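Local coordinates for periplasmic iron-binding protein (PDB 2VOZ) that binds ferric iron and is probably the substrate-binding subunit of a periplasmic ABC transporter that imports iron, at residues Ala49-Val57 and Ala277-Leu285; Ser146-Pro154 and Trp189-Phe197. All coordinates share one frame; numbering follows the deposited sequence.

Interaction 1: residues Ala49-Val57 and Ala277-Leu285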
ATOM      1  N   ALA B  49     -11.568   3.173  -8.209  1.00 14.03           N
ATOM      2  CA  ALA B  49     -12.275   4.263  -8.858  1.00 11.87           C
ATOM      3  C   ALA B  49     -13.317   3.697  -9.844  1.00 11.62           C
ATOM      4  O   ALA B  49     -14.363   4.300 -10.071  1.00 10.87           O
ATOM      5  CB  ALA B  49     -11.306   5.210  -9.573  1.00 12.63           C
ATOM      6  N   LEU B  50     -13.026   2.516 -10.414  1.00 10.93           N
ATOM      7  CA  LEU B  50     -13.984   1.895 -11.320  1.00 12.29           C
ATOM      8  C   LEU B  50     -15.245   1.534 -10.542  1.00 11.93           C
ATOM      9  O   LEU B  50     -16.331   1.766 -11.018  1.00 13.19           O
ATOM     10  CB  LEU B  50     -13.380   0.663 -11.995  1.00 13.26           C
ATOM     11  CG  LEU B  50     -12.070   0.887 -12.735  1.00 15.37           C
ATOM     12  CD1 LEU B  50     -11.594  -0.458 -13.342  1.00 17.84           C
ATOM     13  CD2 LEU B  50     -12.210   1.974 -13.847  1.00 15.80           C
ATOM     14  N   TYR B  51     -15.079   1.019  -9.320  1.00 12.21           N
ATOM     15  CA  TYR B  51     -16.222   0.633  -8.519  1.00 12.29           C
ATOM     16  C   TYR B  51     -16.966   1.823  -7.964  1.00 12.06           C
ATOM     17  O   TYR B  51     -18.179   1.829  -7.950  1.00 10.69           O
ATOM     18  CB  TYR B  51     -15.804  -0.277  -7.376  1.00 13.01           C
ATOM     19  CG  TYR B  51     -15.229  -1.581  -7.833  1.00 14.13           C
ATOM     20  CD1 TYR B  51     -15.546  -2.112  -9.087  1.00 15.01           C
ATOM     21  CD2 TYR B  51     -14.392  -2.304  -6.995  1.00 15.22           C
ATOM     22  CE1 TYR B  51     -15.006  -3.336  -9.513  1.00 16.41           C
ATOM     23  CE2 TYR B  51     -13.859  -3.533  -7.394  1.00 17.05           C
ATOM     24  CZ  TYR B  51     -14.164  -4.036  -8.643  1.00 16.28           C
ATOM     25  OH  TYR B  51     -13.611  -5.252  -9.028  1.00 16.91           O
ATOM     26  N   ASP B  52     -16.244   2.849  -7.507  1.00 12.39           N
ATOM     27  CA  ASP B  52     -16.890   4.051  -6.992  1.00 13.04           C
ATOM     28  C   ASP B  52     -17.792   4.728  -8.001  1.00 12.57           C
ATOM     29  O   ASP B  52     -18.833   5.304  -7.634  1.00 13.53           O
ATOM     30  CB  ASP B  52     -15.847   5.059  -6.520  1.00 13.13           C
ATOM     31  CG  ASP B  52     -15.481   4.856  -5.073  1.00 17.56           C
ATOM     32  OD1 ASP B  52     -15.699   3.726  -4.554  1.00 19.85           O
ATOM     33  OD2 ASP B  52     -14.972   5.812  -4.442  1.00 16.56           O
ATOM     34  N   ALA B  53     -17.396   4.686  -9.269  1.00 11.99           N
ATOM     35  CA  ALA B  53     -18.236   5.277 -10.308  1.00 12.12           C
ATOM     36  C   ALA B  53     -19.601   4.591 -10.353  1.00 13.24           C
ATOM     37  O   ALA B  53     -20.589   5.198 -10.741  1.00 13.39           O
ATOM     38  CB  ALA B  53     -17.573   5.237 -11.687  1.00 13.31           C
ATOM     39  N   PHE B  54     -19.644   3.311  -9.988  1.00 12.31           N
ATOM     40  CA  PHE B  54     -20.920   2.599  -9.965  1.00 11.47           C
ATOM     41  C   PHE B  54     -21.786   2.963  -8.742  1.00 12.01           C
ATOM     42  O   PHE B  54     -22.993   3.241  -8.861  1.00 12.37           O
ATOM     43  CB  PHE B  54     -20.656   1.106  -9.959  1.00 12.79           C
ATOM     44  CG  PHE B  54     -21.909   0.307  -9.885  1.00 11.67           C
ATOM     45  CD1 PHE B  54     -22.730   0.202 -11.004  1.00 14.48           C
ATOM     46  CD2 PHE B  54     -22.293  -0.284  -8.675  1.00 14.16           C
ATOM     47  CE1 PHE B  54     -23.927  -0.526 -10.944  1.00 14.75           C
ATOM     48  CE2 PHE B  54     -23.490  -1.020  -8.591  1.00 13.43           C
ATOM     49  CZ  PHE B  54     -24.307  -1.122  -9.739  1.00 14.57           C
ATOM     50  N   GLY B  55     -21.186   2.920  -7.558  1.00 11.56           N
ATOM     51  CA  GLY B  55     -21.941   3.127  -6.341  1.00 13.18           C
ATOM     52  C   GLY B  55     -21.143   2.593  -5.185  1.00 14.88           C
ATOM     53  O   GLY B  55     -19.906   2.725  -5.173  1.00 14.51           O
ATOM     54  N   GLU B  56     -21.842   2.004  -4.215  1.00 14.77           N
ATOM     55  CA  GLU B  56     -21.183   1.528  -3.000  1.00 16.27           C
ATOM     56  C   GLU B  56     -20.942   0.051  -3.180  1.00 16.27           C
ATOM     57  O   GLU B  56     -21.860  -0.762  -3.066  1.00 17.74           O
ATOM     58  CB  GLU B  56     -22.050   1.815  -1.761  1.00 15.63           C
ATOM     59  CG  GLU B  56     -21.479   1.281  -0.475  1.00 21.42           C
ATOM     60  N   VAL B  57     -19.701  -0.286  -3.503  1.00 16.24           N
ATOM     61  CA  VAL B  57     -19.331  -1.666  -3.747  1.00 16.25           C
ATOM     62  C   VAL B  57     -18.545  -2.117  -2.526  1.00 16.66           C
ATOM     63  O   VAL B  57     -17.366  -1.736  -2.324  1.00 17.10           O
ATOM     64  CB  VAL B  57     -18.468  -1.808  -5.046  1.00 16.58           C
ATOM     65  CG1 VAL B  57     -17.999  -3.225  -5.225  1.00 17.51           C
ATOM     66  CG2 VAL B  57     -19.255  -1.396  -6.286  1.00 15.13           C
ATOM     67  N   ALA B 277     -29.333  -4.414  -8.561  1.00 12.77           N
ATOM     68  CA  ALA B 277     -28.060  -3.686  -8.534  1.00 12.44           C
ATOM     69  C   ALA B 277     -26.933  -4.578  -9.030  1.00 11.61           C
ATOM     70  O   ALA B 277     -25.997  -4.115  -9.698  1.00 10.95           O
ATOM     71  CB  ALA B 277     -27.767  -3.145  -7.148  1.00 13.82           C
ATOM     72  N   ALA B 278     -27.016  -5.873  -8.699  1.00 10.80           N
ATOM     73  CA  ALA B 278     -25.975  -6.839  -9.115  1.00 10.45           C
ATOM     74  C   ALA B 278     -25.936  -6.966 -10.642  1.00 10.66           C
ATOM     75  O   ALA B 278     -24.878  -6.905 -11.273  1.00 10.01           O
ATOM     76  CB  ALA B 278     -26.233  -8.235  -8.444  1.00 11.02           C
ATOM     77  N   ILE B 279     -27.121  -7.061 -11.240  1.00 10.32           N
ATOM     78  CA  ILE B 279     -27.207  -7.123 -12.687  1.00 11.09           C
ATOM     79  C   ILE B 279     -26.701  -5.821 -13.276  1.00 10.07           C
ATOM     80  O   ILE B 279     -25.928  -5.835 -14.243  1.00 10.80           O
ATOM     81  CB  ILE B 279     -28.641  -7.474 -13.150  1.00 10.78           C
ATOM     82  CG1 ILE B 279     -28.991  -8.904 -12.666  1.00 10.00           C
ATOM     83  CG2 ILE B 279     -28.827  -7.223 -14.684  1.00 12.12           C
ATOM     84  CD1 ILE B 279     -30.446  -9.211 -12.841  1.00 15.47           C
ATOM     85  N   ALA B 280     -27.086  -4.699 -12.669  1.00 10.80           N
ATOM     86  CA  ALA B 280     -26.635  -3.379 -13.126  1.00 10.84           C
ATOM     87  C   ALA B 280     -25.099  -3.269 -13.074  1.00 10.84           C
ATOM     88  O   ALA B 280     -24.472  -2.667 -13.950  1.00 10.50           O
ATOM     89  CB  ALA B 280     -27.286  -2.276 -12.280  1.00 11.30           C
ATOM     90  N   PHE B 281     -24.526  -3.868 -12.043  1.00  9.84           N
ATOM     91  CA  PHE B 281     -23.096  -3.873 -11.879  1.00 10.21           C
ATOM     92  C   PHE B 281     -22.456  -4.673 -13.014  1.00  9.06           C
ATOM     93  O   PHE B 281     -21.497  -4.193 -13.618  1.00 10.25           O
ATOM     94  CB  PHE B 281     -22.678  -4.446 -10.530  1.00  9.60           C
ATOM     95  CG  PHE B 281     -21.198  -4.466 -10.352  1.00 10.62           C
ATOM     96  CD1 PHE B 281     -20.511  -3.277 -10.093  1.00 12.28           C
ATOM     97  CD2 PHE B 281     -20.489  -5.651 -10.472  1.00 12.08           C
ATOM     98  CE1 PHE B 281     -19.145  -3.268  -9.914  1.00 14.08           C
ATOM     99  CE2 PHE B 281     -19.082  -5.639 -10.298  1.00 12.83           C
ATOM    100  CZ  PHE B 281     -18.435  -4.453 -10.043  1.00 11.49           C
ATOM    101  N   LEU B 282     -22.965  -5.871 -13.320  1.00  8.04           N
ATOM    102  CA  LEU B 282     -22.416  -6.662 -14.453  1.00  8.58           C
ATOM    103  C   LEU B 282     -22.503  -5.878 -15.743  1.00  7.87           C
ATOM    104  O   LEU B 282     -21.547  -5.831 -16.518  1.00  9.24           O
ATOM    105  CB  LEU B 282     -23.126  -8.021 -14.626  1.00  9.06           C
ATOM    106  CG  LEU B 282     -22.978  -9.016 -13.463  1.00 11.81           C
ATOM    107  CD1 LEU B 282     -23.773 -10.233 -13.863  1.00 13.83           C
ATOM    108  CD2 LEU B 282     -21.489  -9.335 -13.193  1.00 15.16           C
ATOM    109  N   GLU B 283     -23.622  -5.198 -15.955  1.00  8.68           N
ATOM    110  CA  GLU B 283     -23.764  -4.337 -17.154  1.00  9.40           C
ATOM    111  C   GLU B 283     -22.723  -3.231 -17.196  1.00  9.94           C
ATOM    112  O   GLU B 283     -22.150  -2.917 -18.269  1.00 10.21           O
ATOM    113  CB  GLU B 283     -25.190  -3.752 -17.268  1.00 10.54           C
ATOM    114  CG  GLU B 283     -26.190  -4.890 -17.518  1.00  9.59           C
ATOM    115  CD  GLU B 283     -27.669  -4.493 -17.452  1.00 13.76           C
ATOM    116  OE1 GLU B 283     -28.005  -3.362 -17.005  1.00 16.42           O
ATOM    117  OE2 GLU B 283     -28.489  -5.358 -17.850  1.00 16.42           O
ATOM    118  N   TYR B 284     -22.493  -2.620 -16.039  1.00  9.68           N
ATOM    119  CA  TYR B 284     -21.487  -1.589 -15.927  1.00  9.87           C
ATOM    120  C   TYR B 284     -20.086  -2.127 -16.256  1.00  9.60           C
ATOM    121  O   TYR B 284     -19.353  -1.496 -17.004  1.00 10.35           O
ATOM    122  CB  TYR B 284     -21.531  -0.963 -14.532  1.00 10.30           C
ATOM    123  CG  TYR B 284     -20.338  -0.083 -14.240  1.00 10.12           C
ATOM    124  CD1 TYR B 284     -20.207   1.182 -14.842  1.00 11.46           C
ATOM    125  CD2 TYR B 284     -19.352  -0.518 -13.329  1.00 11.45           C
ATOM    126  CE1 TYR B 284     -19.105   1.981 -14.573  1.00 11.07           C
ATOM    127  CE2 TYR B 284     -18.233   0.292 -13.048  1.00  9.42           C
ATOM    128  CZ  TYR B 284     -18.143   1.539 -13.659  1.00 11.10           C
ATOM    129  OH  TYR B 284     -17.020   2.317 -13.350  1.00 13.63           O
ATOM    130  N   LEU B 285     -19.715  -3.285 -15.705  1.00 10.25           N
ATOM    131  CA  LEU B 285     -18.410  -3.854 -15.989  1.00 10.86           C
ATOM    132  C   LEU B 285     -18.223  -4.145 -17.481  1.00 11.63           C
ATOM    133  O   LEU B 285     -17.085  -4.245 -17.946  1.00 11.73           O
ATOM    134  CB  LEU B 285     -18.261  -5.163 -15.218  1.00 13.12           C
ATOM    135  CG  LEU B 285     -17.871  -5.139 -13.748  1.00 15.32           C
ATOM    136  CD1 LEU B 285     -17.465  -6.554 -13.376  1.00 16.53           C
ATOM    137  CD2 LEU B 285     -16.711  -4.184 -13.476  1.00 16.27           C
TER
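An aromatic cluster of Y51, F54, F281 and Y284 joins helix 48-54 to helix 275-285 in a lobe of this periplasmic binding protein. F54 is the knob, set in a hole made by A277, A280, F281 and Y284. Its CG lies anti to the backbone N (chi1 178°), which carries the ring across to the second helix. F281 turns its edge to a face of F54, with CD1 3.8 Å from F54 CD2 and the planes at 80°. F281 CB sits over that ring too, 4.1 Å from its centroid. At the far edge of F281, CZ meets Y51 CE1 at 3.6 Å, and V57 CG2 also touches the ring. Y284 runs past F54 in the opposite direction and takes F54 CB over one face. Y284 OH gives a very short hydrogen bond, 2.5 Å, to L50 O, and lies 3.4 Å from A53 CB. The same OH is hydrogen-bonded to Y293 of the second subunit, and D52 forms a salt bridge with K232 of that subunit. The contact is therefore mostly apolar ring packing, with one phenol tying a helix carbonyl to the subunit interface.

Interaction 2: residues Ser146-Pro154 and Trp189-Phe197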
ATOM      1  N   SER B 146       4.290 -23.841 -33.519  1.00 11.35           N
ATOM      2  CA  SER B 146       2.997 -23.676 -34.194  1.00 12.10           C
ATOM      3  C   SER B 146       1.848 -23.767 -33.197  1.00 11.80           C
ATOM      4  O   SER B 146       1.169 -22.788 -32.930  1.00 12.30           O
ATOM      5  CB  SER B 146       2.796 -24.723 -35.306  1.00 12.09           C
ATOM      6  OG  SER B 146       2.968 -26.054 -34.855  1.00 11.51           O
ATOM      7  N   THR B 147       1.660 -24.954 -32.642  1.00 11.19           N
ATOM      8  CA  THR B 147       0.476 -25.255 -31.830  1.00 10.78           C
ATOM      9  C   THR B 147       0.879 -25.868 -30.470  1.00  9.98           C
ATOM     10  O   THR B 147       1.992 -26.367 -30.323  1.00  9.54           O
ATOM     11  CB  THR B 147      -0.431 -26.300 -32.528  1.00 11.58           C
ATOM     12  OG1 THR B 147       0.293 -27.550 -32.672  1.00 11.72           O
ATOM     13  CG2 THR B 147      -0.906 -25.772 -33.917  1.00 12.85           C
ATOM     14  N   TYR B 148      -0.029 -25.857 -29.498  1.00  9.53           N
ATOM     15  CA  TYR B 148       0.215 -26.628 -28.259  1.00  9.60           C
ATOM     16  C   TYR B 148       0.464 -28.064 -28.622  1.00  9.34           C
ATOM     17  O   TYR B 148       1.316 -28.710 -28.019  1.00 10.41           O
ATOM     18  CB  TYR B 148      -0.980 -26.600 -27.289  1.00  9.53           C
ATOM     19  CG  TYR B 148      -1.489 -25.209 -27.048  1.00  9.04           C
ATOM     20  CD1 TYR B 148      -0.826 -24.343 -26.185  1.00  9.04           C
ATOM     21  CD2 TYR B 148      -2.632 -24.758 -27.703  1.00  8.37           C
ATOM     22  CE1 TYR B 148      -1.309 -23.010 -25.995  1.00  8.39           C
ATOM     23  CE2 TYR B 148      -3.125 -23.444 -27.530  1.00  7.89           C
ATOM     24  CZ  TYR B 148      -2.462 -22.587 -26.685  1.00  9.98           C
ATOM     25  OH  TYR B 148      -2.955 -21.307 -26.541  1.00  9.79           O
ATOM     26  N   GLU B 149      -0.319 -28.542 -29.586  1.00  9.99           N
ATOM     27  CA  GLU B 149      -0.338 -29.964 -29.959  1.00  9.74           C
ATOM     28  C   GLU B 149       1.059 -30.408 -30.438  1.00 10.53           C
ATOM     29  O   GLU B 149       1.525 -31.508 -30.115  1.00 10.91           O
ATOM     30  CB  GLU B 149      -1.413 -30.185 -31.025  1.00  9.33           C
ATOM     31  CG  GLU B 149      -2.886 -30.122 -30.461  1.00 10.11           C
ATOM     32  CD  GLU B 149      -3.479 -28.708 -30.369  1.00 13.45           C
ATOM     33  OE1 GLU B 149      -2.729 -27.710 -30.419  1.00 12.39           O
ATOM     34  OE2 GLU B 149      -4.707 -28.577 -30.198  1.00 13.89           O
ATOM     35  N   ALA B 150       1.761 -29.522 -31.141  1.00  9.73           N
ATOM     36  CA  ALA B 150       3.073 -29.884 -31.724  1.00  9.82           C
ATOM     37  C   ALA B 150       4.176 -29.946 -30.696  1.00 10.05           C
ATOM     38  O   ALA B 150       5.250 -30.460 -30.967  1.00 10.37           O
ATOM     39  CB  ALA B 150       3.466 -28.866 -32.822  1.00  9.78           C
ATOM     40  N   LEU B 151       3.936 -29.391 -29.516  1.00  9.90           N
ATOM     41  CA  LEU B 151       4.942 -29.483 -28.456  1.00 11.15           C
ATOM     42  C   LEU B 151       5.130 -30.909 -27.907  1.00 11.07           C
ATOM     43  O   LEU B 151       6.040 -31.150 -27.100  1.00 11.63           O
ATOM     44  CB  LEU B 151       4.633 -28.520 -27.317  1.00 11.34           C
ATOM     45  CG  LEU B 151       4.691 -27.031 -27.679  1.00 12.25           C
ATOM     46  CD1 LEU B 151       4.363 -26.194 -26.453  1.00 13.07           C
ATOM     47  CD2 LEU B 151       6.027 -26.554 -28.277  1.00 11.53           C
ATOM     48  N   ALA B 152       4.278 -31.815 -28.368  1.00 11.67           N
ATOM     49  CA  ALA B 152       4.386 -33.245 -28.051  1.00 12.97           C
ATOM     50  C   ALA B 152       5.358 -33.959 -29.005  1.00 13.72           C
ATOM     51  O   ALA B 152       5.703 -35.134 -28.767  1.00 15.05           O
ATOM     52  CB  ALA B 152       2.990 -33.911 -28.092  1.00 12.88           C
ATOM     53  N   ASP B 153       5.788 -33.257 -30.062  1.00 12.97           N
ATOM     54  CA  ASP B 153       6.746 -33.812 -31.046  1.00 14.52           C
ATOM     55  C   ASP B 153       8.075 -34.118 -30.321  1.00 14.02           C
ATOM     56  O   ASP B 153       8.523 -33.371 -29.436  1.00 13.19           O
ATOM     57  CB  ASP B 153       7.014 -32.831 -32.215  1.00 15.45           C
ATOM     58  CG  ASP B 153       5.822 -32.632 -33.138  1.00 19.15           C
ATOM     59  OD1 ASP B 153       5.926 -31.732 -34.016  1.00 21.65           O
ATOM     60  OD2 ASP B 153       4.802 -33.368 -33.025  1.00 21.98           O
ATOM     61  N   PRO B 154       8.728 -35.233 -30.695  1.00 13.75           N
ATOM     62  CA  PRO B 154       9.922 -35.636 -29.941  1.00 13.96           C
ATOM     63  C   PRO B 154      11.077 -34.636 -30.000  1.00 13.85           C
ATOM     64  O   PRO B 154      11.956 -34.695 -29.160  1.00 14.49           O
ATOM     65  CB  PRO B 154      10.327 -36.961 -30.590  1.00 14.33           C
ATOM     66  CG  PRO B 154       9.687 -36.969 -31.927  1.00 13.93           C
ATOM     67  CD  PRO B 154       8.404 -36.175 -31.782  1.00 14.52           C
ATOM     68  N   TRP B 189      -1.388 -36.589 -26.430  1.00 10.57           N
ATOM     69  CA  TRP B 189      -0.715 -35.277 -26.427  1.00  9.59           C
ATOM     70  C   TRP B 189      -0.058 -35.035 -25.066  1.00  9.67           C
ATOM     71  O   TRP B 189       1.117 -34.669 -25.026  1.00  9.52           O
ATOM     72  CB  TRP B 189      -1.703 -34.144 -26.737  1.00 10.31           C
ATOM     73  CG  TRP B 189      -1.112 -32.777 -26.435  1.00  9.44           C
ATOM     74  CD1 TRP B 189      -0.120 -32.135 -27.124  1.00 12.95           C
ATOM     75  CD2 TRP B 189      -1.533 -31.887 -25.406  1.00 10.80           C
ATOM     76  NE1 TRP B 189       0.135 -30.894 -26.555  1.00 12.06           N
ATOM     77  CE2 TRP B 189      -0.726 -30.716 -25.501  1.00 10.00           C
ATOM     78  CE3 TRP B 189      -2.504 -31.962 -24.397  1.00 10.71           C
ATOM     79  CZ2 TRP B 189      -0.870 -29.620 -24.621  1.00 10.43           C
ATOM     80  CZ3 TRP B 189      -2.649 -30.871 -23.519  1.00 12.14           C
ATOM     81  CH2 TRP B 189      -1.839 -29.704 -23.656  1.00 11.64           C
ATOM     82  N   LEU B 190      -0.797 -35.261 -23.962  1.00  9.02           N
ATOM     83  CA  LEU B 190      -0.226 -35.059 -22.610  1.00  9.30           C
ATOM     84  C   LEU B 190       0.998 -35.950 -22.405  1.00  9.09           C
ATOM     85  O   LEU B 190       1.982 -35.534 -21.828  1.00  8.89           O
ATOM     86  CB  LEU B 190      -1.240 -35.346 -21.506  1.00  9.16           C
ATOM     87  CG  LEU B 190      -2.411 -34.365 -21.387  1.00  9.86           C
ATOM     88  CD1 LEU B 190      -3.517 -34.960 -20.560  1.00  9.77           C
ATOM     89  CD2 LEU B 190      -1.894 -33.015 -20.826  1.00  8.85           C
ATOM     90  N   GLN B 191       0.912 -37.209 -22.818  1.00  9.50           N
ATOM     91  CA  GLN B 191       2.039 -38.108 -22.673  1.00 10.20           C
ATOM     92  C   GLN B 191       3.287 -37.555 -23.345  1.00 10.05           C
ATOM     93  O   GLN B 191       4.366 -37.561 -22.753  1.00 11.42           O
ATOM     94  CB  GLN B 191       1.704 -39.452 -23.328  1.00 10.36           C
ATOM     95  CG  GLN B 191       0.718 -40.252 -22.481  1.00 12.22           C
ATOM     96  CD  GLN B 191       0.338 -41.522 -23.184  1.00 12.30           C
ATOM     97  OE1 GLN B 191       0.060 -41.522 -24.380  1.00 13.46           O
ATOM     98  NE2 GLN B 191       0.319 -42.618 -22.448  1.00 17.86           N
ATOM     99  N   GLY B 192       3.147 -37.086 -24.588  1.00 10.02           N
ATOM    100  CA  GLY B 192       4.277 -36.499 -25.317  1.00 10.64           C
ATOM    101  C   GLY B 192       4.807 -35.216 -24.676  1.00  9.90           C
ATOM    102  O   GLY B 192       6.019 -35.017 -24.567  1.00  9.92           O
ATOM    103  N   LEU B 193       3.881 -34.355 -24.240  1.00  8.93           N
ATOM    104  CA  LEU B 193       4.226 -33.108 -23.549  1.00  8.56           C
ATOM    105  C   LEU B 193       5.013 -33.363 -22.275  1.00  9.04           C
ATOM    106  O   LEU B 193       6.107 -32.807 -22.079  1.00  9.49           O
ATOM    107  CB  LEU B 193       2.942 -32.340 -23.218  1.00  8.74           C
ATOM    108  CG  LEU B 193       3.220 -30.894 -22.796  1.00 10.38           C
ATOM    109  CD1 LEU B 193       3.670 -29.978 -23.971  1.00 11.16           C
ATOM    110  CD2 LEU B 193       1.952 -30.351 -22.181  1.00  8.85           C
ATOM    111  N   VAL B 194       4.468 -34.224 -21.410  1.00  9.72           N
ATOM    112  CA  VAL B 194       5.134 -34.567 -20.145  1.00 10.36           C
ATOM    113  C   VAL B 194       6.492 -35.207 -20.407  1.00 10.15           C
ATOM    114  O   VAL B 194       7.492 -34.873 -19.757  1.00 10.54           O
ATOM    115  CB  VAL B 194       4.230 -35.471 -19.275  1.00 10.21           C
ATOM    116  CG1 VAL B 194       4.987 -36.007 -18.048  1.00 13.00           C
ATOM    117  CG2 VAL B 194       2.988 -34.682 -18.878  1.00 11.58           C
ATOM    118  N   GLY B 195       6.546 -36.089 -21.395  1.00  9.95           N
ATOM    119  CA  GLY B 195       7.822 -36.691 -21.824  1.00  9.23           C
ATOM    120  C   GLY B 195       8.873 -35.691 -22.274  1.00 10.41           C
ATOM    121  O   GLY B 195      10.043 -36.017 -22.325  1.00 10.21           O
ATOM    122  N   ASN B 196       8.438 -34.486 -22.659  1.00  9.48           N
ATOM    123  CA  ASN B 196       9.335 -33.434 -23.113  1.00  9.17           C
ATOM    124  C   ASN B 196       9.685 -32.362 -22.044  1.00  9.17           C
ATOM    125  O   ASN B 196      10.402 -31.379 -22.358  1.00  8.56           O
ATOM    126  CB  ASN B 196       8.696 -32.731 -24.338  1.00  8.75           C
ATOM    127  CG  ASN B 196       8.790 -33.565 -25.611  1.00 10.53           C
ATOM    128  OD1 ASN B 196       9.591 -34.494 -25.673  1.00 12.70           O
ATOM    129  ND2 ASN B 196       8.005 -33.217 -26.629  1.00 12.17           N
ATOM    130  N   PHE B 197       9.244 -32.554 -20.809  1.00  9.39           N
ATOM    131  CA  PHE B 197       9.496 -31.569 -19.770  1.00  9.92           C
ATOM    132  C   PHE B 197      10.987 -31.436 -19.560  1.00 10.40           C
ATOM    133  O   PHE B 197      11.698 -32.430 -19.493  1.00  9.94           O
ATOM    134  CB  PHE B 197       8.870 -31.977 -18.436  1.00 10.00           C
ATOM    135  CG  PHE B 197       7.383 -31.739 -18.355  1.00  9.44           C
ATOM    136  CD1 PHE B 197       6.689 -31.093 -19.366  1.00  8.75           C
ATOM    137  CD2 PHE B 197       6.696 -32.174 -17.247  1.00 10.47           C
ATOM    138  CE1 PHE B 197       5.282 -30.858 -19.269  1.00 11.65           C
ATOM    139  CE2 PHE B 197       5.285 -31.930 -17.127  1.00  9.58           C
ATOM    140  CZ  PHE B 197       4.609 -31.275 -18.161  1.00 11.52           C
TER
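The indole of W189 turns its edge to Y148 O and E149 O. A152 CB approaches obliquely, 3.7 Å from W189 CD1. L193 CD2, from the next turn of the same helix, lies over one face, offset toward the rim. W189 CG is anti to the backbone N (chi1 167°), which turns the pyrrole edge toward the start of the 3-10 segment 149-152, where W189 NE1 donates to Y148 O at 2.9 Å. The N-H comes in well above the plane of that carbonyl (57°). L151 N reaches Y148 O from the opposite face, so two N-H groups grip this oxygen. W189 CZ2 packs on Y148 CB at 4.0 Å.

N196, toward the C-terminal side of its segment, closes the other end. Its ND2 donates to L151 O and to D153 O, each at 2.9 Å. L151 O lies in the amide plane, while D153 O is tilted from it by 26°. The two bonds fix the rotation of the amide. A leucine in place of N196 would probably leave both carbonyls without this donor and let the turn after the 3-10 segment shift.

Between these ends the backbones come close, with A152 CA 3.9 Å from G192 C. G192 has no side chain, which lets A152 come this near. L151 CB rests on L193 CD1 at 3.8 Å, and both leucines touch strand 160-161.

The polar ends of Y148 and E149 are held outside the contact. Y148 OH bonds to R131 O and H260 N; E149 OE2 forms a salt bridge with R177 and a hydrogen bond with H181, and OE1 is hydrogen-bonded to N251. The polar part of the contact thus reads main-chain oxygens of the loop, while A152, L151 and Y148 supply apolar packing.

How the interactions relate
Interactions 1 and 2 lie on opposite sides of the chain's centre. Their own centres are about 43 Å apart, and their nearest atoms about 24 Å, so they do not touch. Along the chain, residues 146-154 and 189-197 both fall between the two segments of interaction 1. The iron site is formed by H43, Y44, Y169, Y225 and Y226; this is the apo form, without bound iron. The side chain of Y51 in interaction 1 is about 5 Å from that of H43 and about 8 Å from that of Y44. In interaction 2, the side chain of Y148 is about 10 Å from that of Y169. Interaction 1 also reaches the second subunit, whereas no other chain of the assembly touches interaction 2.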